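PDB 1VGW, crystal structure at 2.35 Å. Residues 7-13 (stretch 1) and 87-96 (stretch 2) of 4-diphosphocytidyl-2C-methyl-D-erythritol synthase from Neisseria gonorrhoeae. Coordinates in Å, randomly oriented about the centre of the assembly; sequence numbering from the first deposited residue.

Stretch 1 (7-13) NIALIPA
Stretch 2, residues 87-96: TVRNGVAKLL

A strand, residues 7-12, lies against a helix that spans residues 87-96 and runs on beyond both ends. Their N-to-C directions make an angle of 147°, so the pair is roughly antiparallel, and the axes approach to 8.6 Å. The register is set by three CA pairs: the CA atoms of Ile-8 and Leu-95 are 9.5 Å apart, those of Leu-10 and Gly-91 7.4 Å, and those of Pro-12 and Val-88 6.0 Å. The two elements therefore draw together toward the end of the strand.

The backbone hydrogen bonds found inside these stretches are all in the helix, and none crosses the contact. The i to i+4 ladder is regular, from Gly-91 N to Thr-87 O at 3.0 Å through Leu-95 N to Gly-91 O at 2.8 Å; helical phi/psi values lie near -65/-43. The strand is extended, with phi from -126° to -75° and psi from 101° to 133°. Its alternation sorts the side chains: Ile-8, Leu-10 and Pro-12 point toward the helix, Ala-9 and Ile-11 away.

Apolar packing makes up most of the listed side-chain contacts; the surface buried in all is 320 Å², both sides summed. Leu-10 (chi1 t, chi2 p) gives the most, 84 Å², and its CD2 rests 3.7 Å from CG2 of Val-92, a t rotamer whose CA-to-CB bond points sideways. At the wider end, Ile-8 (chi1 m, chi2 t) meets Leu-95 (chi1 m, chi2 t) with CG2 4.1 Å from CD2; two long side chains, both pointing toward the partner, span the larger backbone gap. At the narrow end, the compact ring of Pro-12, C-gamma endo, sets CG 3.8 Å from CG2 of Val-88, again chi1 t and sideways.

Leu-10 also packs on helix backbone. Its CD1 lies 4.3 Å from CA of Gly-91, and its CD2 4.2 Å from O of Val-88. Glycine makes this seat possible: an ideal CB on Gly-91 would point toward the strand and fall 2.9 Å from Leu-10 CD1, a clash.

One polar side-chain group enters the contact. Thr-87 points toward the strand with chi1 at 124°, between wells, and its OG1 sits 3.6 Å from CB of Pro-12. That is a van der Waals neighbour, and the buried hydroxyl has no hydrogen-bonding partner anywhere in the model.

The rule to read here is side-chain reach matched to backbone spacing: leucine against isoleucine where the elements stand apart, leucine over glycine in the middle, proline against valine where they close.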

ATOM      1  N   ASN B   7      -5.253 -23.877  16.738  1.00 32.45           N
ATOM      2  CA  ASN B   7      -5.110 -22.551  16.100  1.00 29.11           C
ATOM      3  C   ASN B   7      -5.968 -21.537  16.865  1.00 28.79           C
ATOM      4  O   ASN B   7      -7.213 -21.669  16.808  1.00 26.87           O
ATOM      5  CB  ASN B   7      -5.588 -22.650  14.658  1.00 27.06           C
ATOM      6  CG  ASN B   7      -4.543 -23.341  13.800  1.00 31.69           C
ATOM      7  OD1 ASN B   7      -3.372 -22.948  13.867  1.00 31.86           O
ATOM      8  ND2 ASN B   7      -4.976 -24.306  13.019  1.00 33.00           N
ATOM      9  N   ILE B   8      -5.336 -20.631  17.592  1.00 26.25           N
ATOM     10  CA  ILE B   8      -6.048 -19.646  18.397  1.00 27.97           C
ATOM     11  C   ILE B   8      -5.860 -18.195  17.962  1.00 28.15           C
ATOM     12  O   ILE B   8      -4.739 -17.646  17.998  1.00 27.12           O
ATOM     13  CB  ILE B   8      -5.613 -19.769  19.875  1.00 26.21           C
ATOM     14  CG1 ILE B   8      -5.791 -21.222  20.382  1.00 22.93           C
ATOM     15  CG2 ILE B   8      -6.356 -18.826  20.793  1.00 22.41           C
ATOM     16  CD1 ILE B   8      -4.976 -21.475  21.634  1.00 16.87           C
ATOM     17  N   ALA B   9      -6.935 -17.494  17.610  1.00 28.38           N
ATOM     18  CA  ALA B   9      -6.831 -16.070  17.206  1.00 26.81           C
ATOM     19  C   ALA B   9      -6.763 -15.142  18.401  1.00 26.01           C
ATOM     20  O   ALA B   9      -7.522 -15.334  19.391  1.00 25.46           O
ATOM     21  CB  ALA B   9      -8.001 -15.645  16.333  1.00 26.82           C
ATOM     22  N   LEU B  10      -5.818 -14.200  18.384  1.00 23.45           N
ATOM     23  CA  LEU B  10      -5.742 -13.236  19.525  1.00 25.04           C
ATOM     24  C   LEU B  10      -5.799 -11.813  18.924  1.00 26.21           C
ATOM     25  O   LEU B  10      -5.053 -11.436  18.009  1.00 24.47           O
ATOM     26  CB  LEU B  10      -4.520 -13.457  20.371  1.00 22.25           C
ATOM     27  CG  LEU B  10      -4.118 -12.535  21.477  1.00 25.79           C
ATOM     28  CD1 LEU B  10      -5.103 -12.591  22.648  1.00 22.25           C
ATOM     29  CD2 LEU B  10      -2.713 -12.831  22.054  1.00 22.51           C
ATOM     30  N   ILE B  11      -6.748 -11.026  19.403  1.00 28.35           N
ATOM     31  CA  ILE B  11      -7.016  -9.671  18.856  1.00 28.70           C
ATOM     32  C   ILE B  11      -6.907  -8.617  19.941  1.00 28.78           C
ATOM     33  O   ILE B  11      -7.718  -8.561  20.865  1.00 29.55           O
ATOM     34  CB  ILE B  11      -8.473  -9.671  18.281  1.00 35.31           C
ATOM     35  CG1 ILE B  11      -8.540 -10.580  17.038  1.00 33.01           C
ATOM     36  CG2 ILE B  11      -8.919  -8.249  17.913  1.00 32.11           C
ATOM     37  CD1 ILE B  11      -9.918 -10.820  16.516  1.00 35.68           C
ATOM     38  N   PRO B  12      -5.786  -7.909  19.982  1.00 28.14           N
ATOM     39  CA  PRO B  12      -5.560  -6.860  20.970  1.00 31.11           C
ATOM     40  C   PRO B  12      -6.382  -5.619  20.583  1.00 32.27           C
ATOM     41  O   PRO B  12      -6.106  -5.041  19.531  1.00 31.20           O
ATOM     42  CB  PRO B  12      -4.075  -6.594  20.841  1.00 29.91           C
ATOM     43  CG  PRO B  12      -3.725  -6.933  19.434  1.00 29.02           C
ATOM     44  CD  PRO B  12      -4.783  -7.845  18.903  1.00 28.66           C
ATOM     45  N   ALA B  13      -7.416  -5.317  21.349  1.00 33.32           N
ATOM     46  CA  ALA B  13      -8.273  -4.182  21.014  1.00 38.82           C
ATOM     47  C   ALA B  13      -8.448  -3.191  22.142  1.00 42.32           C
ATOM     48  O   ALA B  13      -9.490  -2.524  22.158  1.00 47.23           O
ATOM     49  CB  ALA B  13      -9.662  -4.723  20.575  1.00 30.90           C
ATOM     50  N   THR B  87      -0.688  -5.391  25.969  1.00 41.01           N
ATOM     51  CA  THR B  87      -1.918  -6.194  25.917  1.00 38.03           C
ATOM     52  C   THR B  87      -1.669  -7.510  25.223  1.00 37.76           C
ATOM     53  O   THR B  87      -2.126  -8.571  25.693  1.00 39.88           O
ATOM     54  CB  THR B  87      -3.164  -5.463  25.480  1.00 40.73           C
ATOM     55  OG1 THR B  87      -3.847  -6.030  24.355  1.00 38.83           O
ATOM     56  CG2 THR B  87      -2.994  -3.975  25.271  1.00 36.11           C
ATOM     57  N   VAL B  88      -0.862  -7.556  24.164  1.00 35.74           N
ATOM     58  CA  VAL B  88      -0.542  -8.831  23.536  1.00 36.54           C
ATOM     59  C   VAL B  88       0.174  -9.744  24.554  1.00 36.17           C
ATOM     60  O   VAL B  88      -0.167 -10.898  24.740  1.00 34.73           O
ATOM     61  CB  VAL B  88       0.323  -8.700  22.283  1.00 34.32           C
ATOM     62  CG1 VAL B  88       0.896 -10.064  21.904  1.00 39.44           C
ATOM     63  CG2 VAL B  88      -0.508  -8.200  21.094  1.00 33.27           C
ATOM     64  N   ARG B  89       1.096  -9.178  25.302  1.00 36.84           N
ATOM     65  CA  ARG B  89       1.857  -9.921  26.310  1.00 39.19           C
ATOM     66  C   ARG B  89       0.944 -10.541  27.342  1.00 40.98           C
ATOM     67  O   ARG B  89       1.041 -11.736  27.675  1.00 41.90           O
ATOM     68  CB  ARG B  89       2.838  -8.947  26.981  1.00 42.94           C
ATOM     69  CG  ARG B  89       4.207  -9.475  27.211  1.00 48.01           C
ATOM     70  CD  ARG B  89       5.320  -8.444  27.134  1.00 47.46           C
ATOM     71  NE  ARG B  89       5.015  -7.284  27.974  1.00 51.49           N
ATOM     72  CZ  ARG B  89       5.265  -6.035  27.570  1.00 54.34           C
ATOM     73  NH1 ARG B  89       5.832  -5.812  26.384  1.00 51.39           N
ATOM     74  NH2 ARG B  89       4.906  -5.019  28.341  1.00 53.95           N
ATOM     75  N   ASN B  90      -0.036  -9.760  27.844  1.00 40.01           N
ATOM     76  CA  ASN B  90      -0.961 -10.294  28.839  1.00 37.36           C
ATOM     77  C   ASN B  90      -1.871 -11.377  28.262  1.00 35.80           C
ATOM     78  O   ASN B  90      -2.281 -12.331  28.930  1.00 34.86           O
ATOM     79  CB  ASN B  90      -1.833  -9.181  29.412  1.00 38.27           C
ATOM     80  CG  ASN B  90      -1.166  -8.048  30.114  1.00 39.24           C
ATOM     81  OD1 ASN B  90      -0.048  -8.058  30.608  1.00 35.65           O
ATOM     82  ND2 ASN B  90      -1.920  -6.907  30.184  1.00 42.91           N
ATOM     83  N   GLY B  91      -2.325 -11.207  27.025  1.00 34.33           N
ATOM     84  CA  GLY B  91      -3.231 -12.219  26.460  1.00 31.91           C
ATOM     85  C   GLY B  91      -2.488 -13.548  26.325  1.00 30.51           C
ATOM     86  O   GLY B  91      -2.998 -14.589  26.730  1.00 29.72           O
ATOM     87  N   VAL B  92      -1.335 -13.520  25.676  1.00 30.27           N
ATOM     88  CA  VAL B  92      -0.525 -14.740  25.519  1.00 31.68           C
ATOM     89  C   VAL B  92      -0.230 -15.363  26.880  1.00 31.64           C
ATOM     90  O   VAL B  92      -0.445 -16.574  27.034  1.00 32.74           O
ATOM     91  CB  VAL B  92       0.793 -14.463  24.782  1.00 35.61           C
ATOM     92  CG1 VAL B  92       1.663 -15.730  24.715  1.00 34.45           C
ATOM     93  CG2 VAL B  92       0.556 -13.923  23.378  1.00 32.59           C
ATOM     94  N   ALA B  93       0.178 -14.601  27.886  1.00 30.89           N
ATOM     95  CA  ALA B  93       0.455 -15.168  29.204  1.00 32.02           C
ATOM     96  C   ALA B  93      -0.764 -15.836  29.811  1.00 34.78           C
ATOM     97  O   ALA B  93      -0.709 -16.911  30.432  1.00 36.34           O
ATOM     98  CB  ALA B  93       0.959 -14.119  30.182  1.00 26.56           C
ATOM     99  N   LYS B  94      -1.899 -15.129  29.758  1.00 35.68           N
ATOM    100  CA  LYS B  94      -3.141 -15.677  30.292  1.00 35.08           C
ATOM    101  C   LYS B  94      -3.577 -16.899  29.512  1.00 34.10           C
ATOM    102  O   LYS B  94      -4.007 -17.871  30.151  1.00 34.84           O
ATOM    103  CB  LYS B  94      -4.200 -14.578  30.394  1.00 35.57           C
ATOM    104  CG  LYS B  94      -5.517 -14.987  30.977  1.00 36.88           C
ATOM    105  CD  LYS B  94      -6.314 -13.855  31.625  1.00 38.03           C
ATOM    106  CE  LYS B  94      -7.794 -14.264  31.660  1.00 42.31           C
ATOM    107  NZ  LYS B  94      -8.587 -13.532  32.671  1.00 47.78           N
ATOM    108  N   LEU B  95      -3.380 -16.996  28.197  1.00 33.41           N
ATOM    109  CA  LEU B  95      -3.776 -18.222  27.471  1.00 33.87           C
ATOM    110  C   LEU B  95      -3.020 -19.461  27.994  1.00 35.39           C
ATOM    111  O   LEU B  95      -3.526 -20.601  27.958  1.00 33.63           O
ATOM    112  CB  LEU B  95      -3.590 -18.057  25.971  1.00 28.92           C
ATOM    113  CG  LEU B  95      -4.647 -17.389  25.125  1.00 25.94           C
ATOM    114  CD1 LEU B  95      -4.102 -16.923  23.764  1.00 20.15           C
ATOM    115  CD2 LEU B  95      -5.842 -18.296  24.836  1.00 24.21           C
ATOM    116  N   LEU B  96      -1.749 -19.302  28.353  1.00 34.46           N
ATOM    117  CA  LEU B  96      -0.907 -20.361  28.860  1.00 34.46           C
ATOM    118  C   LEU B  96      -1.255 -20.642  30.331  1.00 37.14           C
ATOM    119  O   LEU B  96      -1.634 -21.736  30.712  1.00 37.36           O
ATOM    120  CB  LEU B  96       0.546 -19.963  28.800  1.00 28.60           C
ATOM    121  CG  LEU B  96       1.503 -20.295  27.703  1.00 30.50           C
ATOM    122  CD1 LEU B  96       1.130 -21.392  26.754  1.00 25.26           C
ATOM    123  CD2 LEU B  96       2.023 -19.069  26.994  1.00 24.49           C
TER